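Local coordinates for putative uncharacterized protein (Pseudomonas phage 201phi2-1, PDB 3R4V) that is of unassigned function but belongs to the phage tubulin-like proteins of the tubulin family and holds a guanosine-5'-diphosphate in its N-terminal part, at residues L7-A10 with N16-T19; K20-G25 with V39-S44; H29-C34 with P72-T77; V149-P154 with A169-K174. One frame throughout, in Å; residues are numbered along the deposited sequence.

Interaction 1: residues L7-A10 with N16-T19; sequences LIFA and NVAT. With GDP (guanosine-5'-diphosphate), chain B.
The ring of Phe-9 lies under the methyl of Ala-18, which sits over one of its faces as a CH-pi contact: Ala-18 CB is 4.0 Å from the ring centroid and 16° off the ring normal. The methyl is displaced toward the rim, so CG and CD2 of Phe-9 are its closest ring atoms. On the CE1 side of the ring Val-17 comes in obliquely, with its side chain at about a right angle to that of Phe-9 and its CG1 3.7 Å from Phe-9 CE1. That methyl is placed by the first torsion of Val-17, which sets CG1 anti to the backbone N (chi1 174°). Two successive helical residues thus rest on a single aromatic ring. They belong to the first beta-alpha-beta unit of the nucleotide-binding, Rossmann-like domain of the tubulin fold: strand 6-10 leads directly into helix 11-18, and the parallel strand 28-32 follows. Phe-9 fills the interface of strand and helix, and Cys-87, Val-28, Cys-30 and Leu-21 also touch its side chain. On another side of the helix Asn-16 is directed to the nucleotide. Its ND2 donates to O6 of the guanine of guanosine-5'-diphosphate at 2.8 Å, almost straight at 176°, while its OD1 accepts from Asn-37 ND2, so both ends of the amide are engaged and its rotation is fixed. Three residues on, Thr-19 OG1 donates to Asn-16 O at 2.7 Å.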
loop_
_atom_site.group_PDB
_atom_site.type_symbol
_atom_site.label_atom_id
_atom_site.label_comp_id
_atom_site.label_asym_id
_atom_site.label_seq_id
_atom_site.Cartn_x
_atom_site.Cartn_y
_atom_site.Cartn_z
ATOM N N LEU A 7 2.189 5.238 11.405
ATOM C CA LEU A 7 1.708 4.155 10.556
ATOM C C LEU A 7 0.201 4.264 10.367
ATOM O O LEU A 7 -0.564 4.336 11.337
ATOM C CB LEU A 7 2.055 2.793 11.161
ATOM C CG LEU A 7 3.549 2.519 11.326
ATOM C CD1 LEU A 7 4.019 3.006 12.692
ATOM C CD2 LEU A 7 3.826 1.045 11.178
ATOM N N ILE A 8 -0.222 4.245 9.109
ATOM C CA ILE A 8 -1.622 4.443 8.775
ATOM C C ILE A 8 -2.170 3.224 8.031
ATOM O O ILE A 8 -1.565 2.772 7.057
ATOM C CB ILE A 8 -1.765 5.677 7.886
ATOM C CG1 ILE A 8 -1.281 6.916 8.644
ATOM C CG2 ILE A 8 -3.209 5.834 7.414
ATOM C CD1 ILE A 8 -0.898 8.069 7.748
ATOM N N PHE A 9 -3.303 2.698 8.498
ATOM C CA PHE A 9 -3.927 1.508 7.915
ATOM C C PHE A 9 -5.359 1.822 7.550
ATOM O O PHE A 9 -6.068 2.482 8.312
ATOM C CB PHE A 9 -3.930 0.344 8.918
ATOM C CG PHE A 9 -2.563 -0.108 9.297
ATOM C CD1 PHE A 9 -1.927 -1.103 8.567
ATOM C CD2 PHE A 9 -1.881 0.510 10.327
ATOM C CE1 PHE A 9 -0.640 -1.502 8.885
ATOM C CE2 PHE A 9 -0.597 0.112 10.656
ATOM C CZ PHE A 9 0.024 -0.896 9.934
ATOM N N ALA A 10 -5.795 1.326 6.398
ATOM C CA ALA A 10 -7.131 1.653 5.905
ATOM C C ALA A 10 -7.841 0.435 5.350
ATOM O O ALA A 10 -7.231 -0.413 4.698
ATOM C CB ALA A 10 -7.048 2.726 4.845
ATOM N N ASN A 16 -6.559 -5.655 9.377
ATOM C CA ASN A 16 -6.043 -6.987 9.634
ATOM C C ASN A 16 -4.520 -6.960 9.805
ATOM O O ASN A 16 -3.985 -7.594 10.706
ATOM C CB ASN A 16 -6.455 -7.966 8.530
ATOM C CG ASN A 16 -7.962 -8.211 8.472
ATOM O OD1 ASN A 16 -8.719 -7.843 9.381
ATOM N ND2 ASN A 16 -8.399 -8.866 7.403
ATOM N N VAL A 17 -3.824 -6.211 8.949
ATOM C CA VAL A 17 -2.374 -6.097 9.089
ATOM C C VAL A 17 -2.009 -5.385 10.391
ATOM O O VAL A 17 -1.055 -5.769 11.069
ATOM C CB VAL A 17 -1.728 -5.381 7.887
ATOM C CG1 VAL A 17 -0.247 -5.152 8.139
ATOM C CG2 VAL A 17 -1.919 -6.215 6.632
ATOM N N ALA A 18 -2.774 -4.355 10.742
ATOM C CA ALA A 18 -2.549 -3.631 11.999
ATOM C C ALA A 18 -2.518 -4.536 13.243
ATOM O O ALA A 18 -1.740 -4.297 14.177
ATOM C CB ALA A 18 -3.584 -2.527 12.168
ATOM N N THR A 19 -3.351 -5.572 13.270
ATOM C CA THR A 19 -3.411 -6.443 14.449
ATOM C C THR A 19 -2.035 -7.040 14.765
ATOM O O THR A 19 -1.752 -7.426 15.897
ATOM C CB THR A 19 -4.445 -7.585 14.295
ATOM O OG1 THR A 19 -4.010 -8.509 13.289
ATOM C CG2 THR A 19 -5.821 -7.031 13.926
HETATM P PB GDP B . -12.157 -2.772 2.162
HETATM O O1B GDP B . -12.504 -2.868 3.630
HETATM O O2B GDP B . -10.974 -1.852 2.018
HETATM O O3B GDP B . -13.359 -2.275 1.368
HETATM O O3A GDP B . -11.817 -4.227 1.592
HETATM P PA GDP B . -10.846 -5.317 2.268
HETATM O O1A GDP B . -11.404 -5.887 3.562
HETATM O O2A GDP B . -9.463 -4.760 2.452
HETATM O "O5'" GDP B . -10.886 -6.432 1.150
HETATM C "C5'" GDP B . -10.532 -6.148 -0.214
HETATM C "C4'" GDP B . -10.011 -7.407 -0.897
HETATM O "O4'" GDP B . -8.719 -7.738 -0.370
HETATM C "C3'" GDP B . -10.871 -8.634 -0.639
HETATM O "O3'" GDP B . -11.841 -8.789 -1.670
HETATM C "C2'" GDP B . -9.868 -9.768 -0.669
HETATM O "O2'" GDP B . -9.598 -10.156 -2.016
HETATM C "C1'" GDP B . -8.587 -9.152 -0.154
HETATM N N9 GDP B . -8.426 -9.287 1.309
HETATM C C8 GDP B . -9.382 -9.181 2.264
HETATM N N7 GDP B . -8.844 -9.315 3.503
HETATM C C5 GDP B . -7.511 -9.484 3.353
HETATM C C6 GDP B . -6.344 -9.668 4.243
HETATM O O6 GDP B . -6.485 -9.700 5.482
HETATM N N1 GDP B . -5.132 -9.804 3.672
HETATM C C2 GDP B . -4.957 -9.772 2.332
HETATM N N2 GDP B . -3.711 -9.904 1.806
HETATM N N3 GDP B . -5.981 -9.601 1.464
HETATM C C4 GDP B . -7.249 -9.452 1.910
#

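Interaction 2: residues K20-G25 with V39-S44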
loop_
_atom_site.group_PDB
_atom_site.type_symbol
_atom_site.label_atom_id
_atom_site.label_comp_id
_atom_site.label_asym_id
_atom_site.label_seq_id
_atom_site.Cartn_x
_atom_site.Cartn_y
_atom_site.Cartn_z
ATOM N N LYS A 20 -1.176 -7.102 13.756
ATOM C CA LYS A 20 0.125 -7.728 13.927
ATOM C C LYS A 20 1.160 -6.716 14.385
ATOM O O LYS A 20 2.297 -7.072 14.703
ATOM C CB LYS A 20 0.545 -8.409 12.625
ATOM C CG LYS A 20 -0.485 -9.423 12.171
ATOM C CD LYS A 20 -0.054 -10.182 10.941
ATOM C CE LYS A 20 -1.014 -11.333 10.691
ATOM N NZ LYS A 20 -1.153 -12.185 11.906
ATOM N N LEU A 21 0.748 -5.455 14.440
ATOM C CA LEU A 21 1.646 -4.367 14.790
ATOM C C LEU A 21 1.173 -3.559 16.000
ATOM O O LEU A 21 1.622 -2.428 16.205
ATOM C CB LEU A 21 1.840 -3.451 13.578
ATOM C CG LEU A 21 2.454 -4.137 12.353
ATOM C CD1 LEU A 21 2.263 -3.329 11.062
ATOM C CD2 LEU A 21 3.935 -4.409 12.607
ATOM N N VAL A 22 0.286 -4.138 16.811
ATOM C CA VAL A 22 -0.289 -3.405 17.935
ATOM C C VAL A 22 0.756 -3.017 18.976
ATOM O O VAL A 22 0.542 -2.099 19.768
ATOM C CB VAL A 22 -1.449 -4.173 18.607
ATOM C CG1 VAL A 22 -2.655 -4.239 17.677
ATOM C CG2 VAL A 22 -1.000 -5.567 19.045
ATOM N N ASP A 23 1.894 -3.704 18.969
ATOM C CA ASP A 23 2.957 -3.372 19.901
ATOM C C ASP A 23 3.517 -1.975 19.636
ATOM O O ASP A 23 4.208 -1.414 20.484
ATOM C CB ASP A 23 4.070 -4.420 19.840
ATOM C CG ASP A 23 4.597 -4.620 18.435
ATOM O OD1 ASP A 23 3.924 -5.310 17.635
ATOM O OD2 ASP A 23 5.681 -4.082 18.133
ATOM N N LEU A 24 3.220 -1.420 18.459
ATOM C CA LEU A 24 3.670 -0.070 18.110
ATOM C C LEU A 24 2.734 1.009 18.654
ATOM O O LEU A 24 3.042 2.198 18.597
ATOM C CB LEU A 24 3.833 0.078 16.593
ATOM C CG LEU A 24 4.882 -0.847 15.973
ATOM C CD1 LEU A 24 5.028 -0.578 14.474
ATOM C CD2 LEU A 24 6.217 -0.697 16.697
ATOM N N GLY A 25 1.583 0.586 19.160
ATOM C CA GLY A 25 0.707 1.463 19.918
ATOM C C GLY A 25 0.304 2.791 19.303
ATOM O O GLY A 25 -0.283 2.848 18.219
ATOM N N VAL A 39 -11.115 -5.657 16.045
ATOM C CA VAL A 39 -11.041 -6.693 17.082
ATOM C C VAL A 39 -10.450 -6.136 18.378
ATOM O O VAL A 39 -9.980 -4.998 18.417
ATOM C CB VAL A 39 -10.244 -7.936 16.616
ATOM C CG1 VAL A 39 -10.942 -8.599 15.443
ATOM C CG2 VAL A 39 -8.804 -7.561 16.240
ATOM N N ASP A 40 -10.476 -6.945 19.432
ATOM C CA ASP A 40 -10.052 -6.499 20.756
ATOM C C ASP A 40 -8.655 -5.877 20.799
ATOM O O ASP A 40 -8.447 -4.872 21.479
ATOM C CB ASP A 40 -10.151 -7.644 21.769
ATOM C CG ASP A 40 -11.523 -7.732 22.424
ATOM O OD1 ASP A 40 -12.533 -7.411 21.761
ATOM O OD2 ASP A 40 -11.586 -8.122 23.607
ATOM N N VAL A 41 -7.701 -6.473 20.088
ATOM C CA VAL A 41 -6.312 -5.993 20.126
ATOM C C VAL A 41 -6.149 -4.558 19.633
ATOM O O VAL A 41 -5.157 -3.895 19.943
ATOM C CB VAL A 41 -5.339 -6.904 19.337
ATOM C CG1 VAL A 41 -5.219 -8.272 20.001
ATOM C CG2 VAL A 41 -5.763 -7.020 17.879
ATOM N N HIS A 42 -7.130 -4.086 18.872
ATOM C CA HIS A 42 -7.092 -2.737 18.321
ATOM C C HIS A 42 -7.205 -1.650 19.387
ATOM O O HIS A 42 -6.892 -0.492 19.132
ATOM C CB HIS A 42 -8.184 -2.563 17.271
ATOM C CG HIS A 42 -7.838 -3.148 15.938
ATOM N ND1 HIS A 42 -8.633 -4.078 15.302
ATOM C CD2 HIS A 42 -6.794 -2.914 15.107
ATOM C CE1 HIS A 42 -8.091 -4.394 14.138
ATOM N NE2 HIS A 42 -6.972 -3.705 13.999
ATOM N N ARG A 43 -7.663 -2.025 20.577
ATOM C CA ARG A 43 -7.743 -1.079 21.679
ATOM C C ARG A 43 -6.379 -0.445 21.938
ATOM O O ARG A 43 -6.292 0.671 22.451
ATOM C CB ARG A 43 -8.254 -1.777 22.941
ATOM C CG ARG A 43 -9.632 -2.400 22.775
ATOM C CD ARG A 43 -10.055 -3.157 24.023
ATOM N NE ARG A 43 -10.097 -2.293 25.199
ATOM C CZ ARG A 43 -9.108 -2.179 26.079
ATOM N NH1 ARG A 43 -7.990 -2.877 25.922
ATOM N NH2 ARG A 43 -9.238 -1.365 27.119
ATOM N N SER A 44 -5.321 -1.160 21.565
ATOM C CA SER A 44 -3.945 -0.710 21.794
ATOM C C SER A 44 -3.473 0.358 20.802
ATOM O O SER A 44 -2.378 0.913 20.942
ATOM C CB SER A 44 -2.985 -1.901 21.752
ATOM O OG SER A 44 -3.272 -2.832 22.784
#
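Val-22 and Val-41 form the apolar part of this surface contact. Val-22 CG1 lies 4.1 Å from Val-41 CB and comes closer still to the backbone, 3.4 Å from Val-41 O. The torsion of Val-22 that sets CG1 anti to the carbonyl carbon (chi1 -69°) directs this methyl to the neighbouring turn. Ser-44 comes alongside through its methylene, its CB 4.2 Å from Val-22 CB. The weakly polar part is a CA-H...O contact, Gly-25 CA to Ser-44 O at 3.3 Å with 143° at the hydrogen; here the two backbones come nearest, Gly-25 CA and Ser-44 CA being 5.5 Å apart. Hydrogen bonds instead shape each partner from within. Val-39 N donates to His-42 ND1 at 3.0 Å, nearly straight and in the plane of the imidazole, while His-42 NE2 bonds to Met-15 O, so both ring nitrogens are used and the ring cannot easily turn. The charged partners lie elsewhere: Asp-23 pairs with Arg-173, and Lys-20 with Glu-162 and Asp-166, tying residues 20-25 to helix 161-178. Two short 3-10 turns therefore lean on each other, one in the loop between helix 11-18 and strand 28-32, the other in the loop between strands 28-32 and 46-49, where the chain enters the parallel part of the sheet in the N-terminal nucleotide-binding domain of a tubulin-like fold.

Interaction 3: residues H29-C34 with P72-T77; sequences HCFDTC and PALMDT
Phe-31 meets helix 71-76 through the side of its ring that carries CD2 and CE2. Leu-74 approaches obliquely, its CD1 3.9 Å from Phe-31 CD2, and the two side chains slide past each other in opposite directions. The hydroxyl of Thr-77 sits at the ring edge and in its plane, OG1 3.8 Å from Phe-31 CZ. Two residues earlier in the strand, His-29 CE1 comes within 3.3 Å of Thr-77 O; ND1 is also near this oxygen, but the angle is too poor for a hydrogen bond. A water makes the polar link instead, lying in the imidazole plane 2.8 Å from His-29 ND1 and donating to Thr-77 OG1 over 2.8 Å.

The next shell fixes that hydroxyl. Thr-77 OG1 stands between the backbone N and the carbonyl carbon (chi1 77°), which turns it back along the helix to donate to Leu-74 O at 2.8 Å in the carbonyl plane. Thr-77 N bonds to the same oxygen, so two donors grip it where the helix finishes. Ile-8 of the adjoining strand 6-10 and Ile-102 of helix 95-108 also touch Phe-31, whereas Leu-74 also touches Thr-48 and Leu-98. Helix 71-76 is thereby packed against the parallel part of the sheet in the nucleotide-binding domain. The chemistry is divided: Phe-31 and Leu-74, both buried, meet by apolar packing, while the hydroxyl of the exposed Thr-77 gives its hydrogen to Leu-74 O and uses its oxygen to accept from the water, which bridges Thr-77 to the strand.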
loop_
_atom_site.group_PDB
_atom_site.type_symbol
_atom_site.label_atom_id
_atom_site.label_comp_id
_atom_site.label_asym_id
_atom_site.label_seq_id
_atom_site.Cartn_x
_atom_site.Cartn_y
_atom_site.Cartn_z
ATOM N N HIS A 29 -2.312 4.245 13.382
ATOM C CA HIS A 29 -3.596 4.903 13.157
ATOM C C HIS A 29 -4.394 4.134 12.120
ATOM O O HIS A 29 -3.946 3.979 10.976
ATOM C CB HIS A 29 -3.370 6.333 12.668
ATOM C CG HIS A 29 -2.630 7.189 13.646
ATOM N ND1 HIS A 29 -3.249 8.167 14.393
ATOM C CD2 HIS A 29 -1.326 7.204 14.012
ATOM C CE1 HIS A 29 -2.358 8.749 15.179
ATOM N NE2 HIS A 29 -1.182 8.183 14.967
ATOM N N CYS A 30 -5.576 3.658 12.511
ATOM C CA CYS A 30 -6.410 2.850 11.620
ATOM C C CYS A 30 -7.679 3.584 11.224
ATOM O O CYS A 30 -8.270 4.279 12.037
ATOM C CB CYS A 30 -6.800 1.537 12.299
ATOM S SG CYS A 30 -5.405 0.512 12.765
ATOM N N PHE A 31 -8.099 3.397 9.978
ATOM C CA PHE A 31 -9.315 4.021 9.465
ATOM C C PHE A 31 -10.148 3.021 8.667
ATOM O O PHE A 31 -9.608 2.211 7.913
ATOM C CB PHE A 31 -8.954 5.218 8.574
ATOM C CG PHE A 31 -8.107 6.240 9.265
ATOM C CD1 PHE A 31 -6.726 6.167 9.208
ATOM C CD2 PHE A 31 -8.691 7.249 10.014
ATOM C CE1 PHE A 31 -5.937 7.095 9.868
ATOM C CE2 PHE A 31 -7.913 8.177 10.680
ATOM C CZ PHE A 31 -6.528 8.100 10.608
ATOM N N ASP A 32 -11.464 3.087 8.836
ATOM C CA ASP A 32 -12.383 2.260 8.064
ATOM C C ASP A 32 -13.748 2.929 8.039
ATOM O O ASP A 32 -13.969 3.950 8.698
ATOM C CB ASP A 32 -12.494 0.848 8.660
ATOM C CG ASP A 32 -12.759 -0.226 7.601
ATOM O OD1 ASP A 32 -12.592 -1.423 7.917
ATOM O OD2 ASP A 32 -13.122 0.116 6.451
ATOM N N THR A 33 -14.661 2.341 7.277
ATOM C CA THR A 33 -15.996 2.894 7.085
ATOM C C THR A 33 -17.026 2.204 7.969
ATOM O O THR A 33 -18.165 2.665 8.099
ATOM C CB THR A 33 -16.410 2.769 5.619
ATOM O OG1 THR A 33 -16.208 1.418 5.188
ATOM C CG2 THR A 33 -15.561 3.702 4.755
ATOM N N CYS A 34 -16.621 1.084 8.561
ATOM C CA CYS A 34 -17.455 0.408 9.556
ATOM C C CYS A 34 -16.549 -0.362 10.504
ATOM O O CYS A 34 -15.342 -0.139 10.517
ATOM C CB CYS A 34 -18.487 -0.517 8.902
ATOM S SG CYS A 34 -19.872 -0.973 9.984
ATOM N N PRO A 72 -10.472 15.889 5.976
ATOM C CA PRO A 72 -9.796 16.870 6.834
ATOM C C PRO A 72 -9.907 16.493 8.312
ATOM O O PRO A 72 -8.933 16.625 9.058
ATOM C CB PRO A 72 -10.559 18.162 6.552
ATOM C CG PRO A 72 -11.144 17.960 5.183
ATOM C CD PRO A 72 -11.508 16.512 5.136
ATOM N N ALA A 73 -11.076 16.016 8.724
ATOM C CA ALA A 73 -11.262 15.561 10.098
ATOM C C ALA A 73 -10.354 14.377 10.432
ATOM O O ALA A 73 -9.820 14.303 11.542
ATOM C CB ALA A 73 -12.723 15.213 10.363
ATOM N N LEU A 74 -10.178 13.454 9.484
ATOM C CA LEU A 74 -9.290 12.313 9.717
ATOM C C LEU A 74 -7.844 12.770 9.852
ATOM O O LEU A 74 -7.104 12.249 10.684
ATOM C CB LEU A 74 -9.402 11.255 8.611
ATOM C CG LEU A 74 -10.786 10.640 8.404
ATOM C CD1 LEU A 74 -10.717 9.432 7.479
ATOM C CD2 LEU A 74 -11.416 10.263 9.735
ATOM N N MET A 75 -7.455 13.751 9.043
ATOM C CA MET A 75 -6.071 14.210 9.012
ATOM C C MET A 75 -5.673 14.900 10.318
ATOM O O MET A 75 -4.515 14.852 10.719
ATOM C CB MET A 75 -5.810 15.128 7.811
ATOM C CG MET A 75 -5.945 14.440 6.433
ATOM S SD MET A 75 -5.040 12.885 6.293
ATOM C CE MET A 75 -3.380 13.422 6.687
ATOM N N ASP A 76 -6.633 15.540 10.979
ATOM C CA ASP A 76 -6.350 16.194 12.255
ATOM C C ASP A 76 -5.958 15.202 13.346
ATOM O O ASP A 76 -5.303 15.570 14.319
ATOM C CB ASP A 76 -7.532 17.049 12.719
ATOM C CG ASP A 76 -7.564 18.407 12.044
ATOM O OD1 ASP A 76 -6.480 18.923 11.694
ATOM O OD2 ASP A 76 -8.671 18.958 11.863
ATOM N N THR A 77 -6.354 13.946 13.186
ATOM C CA THR A 77 -5.984 12.925 14.157
ATOM C C THR A 77 -4.628 12.295 13.839
ATOM O O THR A 77 -4.148 11.445 14.581
ATOM C CB THR A 77 -7.039 11.805 14.251
ATOM O OG1 THR A 77 -6.917 10.932 13.124
ATOM C CG2 THR A 77 -8.456 12.388 14.308
HETATM O O HOH W 1 -6.056 8.472 14.070
#

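Interaction 4: residues V149-P154 with A169-K174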
loop_
_atom_site.group_PDB
_atom_site.type_symbol
_atom_site.label_atom_id
_atom_site.label_comp_id
_atom_site.label_asym_id
_atom_site.label_seq_id
_atom_site.Cartn_x
_atom_site.Cartn_y
_atom_site.Cartn_z
ATOM N N VAL A 149 5.536 5.749 -3.704
ATOM C CA VAL A 149 6.407 4.584 -3.632
ATOM C C VAL A 149 5.677 3.509 -2.870
ATOM O O VAL A 149 5.313 3.709 -1.723
ATOM C CB VAL A 149 7.707 4.962 -2.878
ATOM C CG1 VAL A 149 8.599 3.769 -2.672
ATOM C CG2 VAL A 149 8.455 6.056 -3.652
ATOM N N VAL A 150 5.463 2.373 -3.519
ATOM C CA VAL A 150 4.670 1.315 -2.915
ATOM C C VAL A 150 5.357 -0.035 -2.992
ATOM O O VAL A 150 6.010 -0.373 -3.971
ATOM C CB VAL A 150 3.273 1.207 -3.568
ATOM C CG1 VAL A 150 2.628 2.603 -3.703
ATOM C CG2 VAL A 150 3.347 0.519 -4.909
ATOM N N ASN A 151 5.203 -0.811 -1.929
ATOM C CA ASN A 151 5.573 -2.207 -1.944
ATOM C C ASN A 151 4.295 -2.938 -2.305
ATOM O O ASN A 151 3.310 -2.893 -1.551
ATOM C CB ASN A 151 6.055 -2.626 -0.561
ATOM C CG ASN A 151 6.525 -4.066 -0.521
ATOM O OD1 ASN A 151 5.804 -4.958 -0.069
ATOM N ND2 ASN A 151 7.738 -4.304 -1.000
ATOM N N TYR A 152 4.305 -3.566 -3.472
ATOM C CA TYR A 152 3.115 -4.200 -4.026
ATOM C C TYR A 152 3.131 -5.687 -3.701
ATOM O O TYR A 152 4.120 -6.365 -3.954
ATOM C CB TYR A 152 3.071 -4.010 -5.543
ATOM C CG TYR A 152 1.968 -4.814 -6.207
ATOM C CD1 TYR A 152 0.641 -4.386 -6.151
ATOM C CD2 TYR A 152 2.251 -6.010 -6.864
ATOM C CE1 TYR A 152 -0.375 -5.127 -6.759
ATOM C CE2 TYR A 152 1.244 -6.754 -7.477
ATOM C CZ TYR A 152 -0.068 -6.309 -7.407
ATOM O OH TYR A 152 -1.067 -7.044 -8.008
ATOM N N VAL A 153 2.048 -6.187 -3.111
ATOM C CA VAL A 153 1.986 -7.582 -2.707
ATOM C C VAL A 153 0.714 -8.192 -3.284
ATOM O O VAL A 153 -0.398 -7.861 -2.843
ATOM C CB VAL A 153 1.960 -7.713 -1.174
ATOM C CG1 VAL A 153 1.870 -9.168 -0.769
ATOM C CG2 VAL A 153 3.206 -7.071 -0.566
ATOM N N PRO A 154 0.865 -9.053 -4.298
ATOM C CA PRO A 154 -0.297 -9.688 -4.916
ATOM C C PRO A 154 -0.762 -10.864 -4.077
ATOM O O PRO A 154 0.081 -11.610 -3.586
ATOM C CB PRO A 154 0.262 -10.220 -6.236
ATOM C CG PRO A 154 1.714 -10.473 -5.954
ATOM C CD PRO A 154 2.126 -9.404 -4.977
ATOM N N ALA A 169 3.575 -7.324 7.491
ATOM C CA ALA A 169 3.962 -6.790 8.790
ATOM C C ALA A 169 5.479 -6.856 8.988
ATOM O O ALA A 169 6.075 -5.940 9.557
ATOM C CB ALA A 169 3.246 -7.518 9.921
ATOM N N GLU A 170 6.103 -7.929 8.523
ATOM C CA GLU A 170 7.554 -8.068 8.697
ATOM C C GLU A 170 8.318 -7.052 7.851
ATOM O O GLU A 170 9.381 -6.572 8.255
ATOM C CB GLU A 170 8.022 -9.491 8.405
ATOM C CG GLU A 170 7.707 -10.481 9.523
ATOM C CD GLU A 170 8.463 -10.178 10.809
ATOM O OE1 GLU A 170 9.616 -9.702 10.728
ATOM O OE2 GLU A 170 7.902 -10.411 11.899
ATOM N N LYS A 171 7.778 -6.722 6.680
ATOM C CA LYS A 171 8.378 -5.677 5.854
ATOM C C LYS A 171 8.191 -4.301 6.477
ATOM O O LYS A 171 9.103 -3.474 6.450
ATOM C CB LYS A 171 7.792 -5.683 4.444
ATOM C CG LYS A 171 8.191 -6.872 3.587
ATOM C CD LYS A 171 7.337 -6.859 2.322
ATOM C CE LYS A 171 7.778 -7.868 1.287
ATOM N NZ LYS A 171 6.893 -7.742 0.081
ATOM N N ILE A 172 7.007 -4.054 7.039
ATOM C CA ILE A 172 6.747 -2.787 7.702
ATOM C C ILE A 172 7.731 -2.565 8.848
ATOM O O ILE A 172 8.248 -1.468 9.025
ATOM C CB ILE A 172 5.302 -2.702 8.209
ATOM C CG1 ILE A 172 4.360 -2.611 7.004
ATOM C CG2 ILE A 172 5.130 -1.477 9.095
ATOM C CD1 ILE A 172 2.898 -2.529 7.364
ATOM N N ARG A 173 7.982 -3.610 9.628
ATOM C CA ARG A 173 8.982 -3.532 10.688
ATOM C C ARG A 173 10.378 -3.161 10.181
ATOM O O ARG A 173 11.123 -2.464 10.873
ATOM C CB ARG A 173 9.050 -4.851 11.448
ATOM C CG ARG A 173 7.751 -5.197 12.144
ATOM C CD ARG A 173 7.977 -6.261 13.188
ATOM N NE ARG A 173 6.735 -6.616 13.865
ATOM C CZ ARG A 173 6.229 -5.972 14.914
ATOM N NH1 ARG A 173 6.845 -4.908 15.422
ATOM N NH2 ARG A 173 5.090 -6.387 15.450
ATOM N N LYS A 174 10.749 -3.644 9.000
ATOM C CA LYS A 174 12.051 -3.273 8.448
ATOM C C LYS A 174 12.063 -1.783 8.115
ATOM O O LYS A 174 13.073 -1.115 8.306
ATOM C CB LYS A 174 12.427 -4.120 7.222
ATOM C CG LYS A 174 12.736 -5.587 7.525
ATOM C CD LYS A 174 13.048 -6.345 6.242
ATOM C CE LYS A 174 13.683 -7.709 6.512
ATOM N NZ LYS A 174 12.855 -8.598 7.360
#
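The carboxamide of Asn-151 receives the ammonium of Lys-171 at its oxygen edge. Lys-171 NZ lies in the carbonyl plane on a lone pair of Asn-151 OD1, 3.0 Å away with a C=O...donor angle of 119°. At the other end of the same amide, ND2 is hydrogen-bonded to Leu-211 O of the neighbouring strand 208-214, which holds the group against rotation; Phe-116 of strand 113-119 also touches the Asn-151 side chain. The ring of Tyr-152, the next residue, has Pro-154 N 3.9 Å over one face, offset toward the rim.

The lysine reaches the sheet because its chain is extended beyond CG, crossing Asn-151 at about a right angle; its CD passes 3.4 Å from Asn-151 OD1. Val-153, two residues on, meets it tip to tip, with CG2 3.8 Å from Lys-171 NZ. With CG1 anti to the backbone N (chi1 179°), CG2 is the branch left facing the ammonium. Helix 161-178 packs on strand 148-154 in the parallel part of the sheet, and Val-153 also touches its earlier residues Ile-164, Glu-167 and Ile-168. Lys-171 NZ also forms a salt bridge with Glu-167 OE1, one turn back along the helix. The ammonium therefore joins a carboxylate to a neutral amide oxygen, and this shared grip probably offsets part of the cost of bringing a charge beside the methyl of Val-153.

Interactions 1, 3 and 4 each pack a helix on a strand of one sheet of a tubulin-like fold; interaction 2 joins two loops that lead into its strands 28-32 and 46-49. In chain order they run 1 to 4, the segments of 2 and 3 alternating. Interactions 1 and 2, centres about 9 Å apart, meet where Thr-19 packs on His-42. Interactions 1 and 3, centres about 12 Å apart, share neighbouring parallel strands. Helix 161-178 brings in interaction 4: Ile-172 packs on Leu-7, and Arg-173 forms a salt bridge with Asp-23. Interactions 3 and 4 do not touch. The guanosine-5'-diphosphate pocket includes Asn-16 of interaction 1, and the Val-153 side chain lies about 6 Å from the nucleotide.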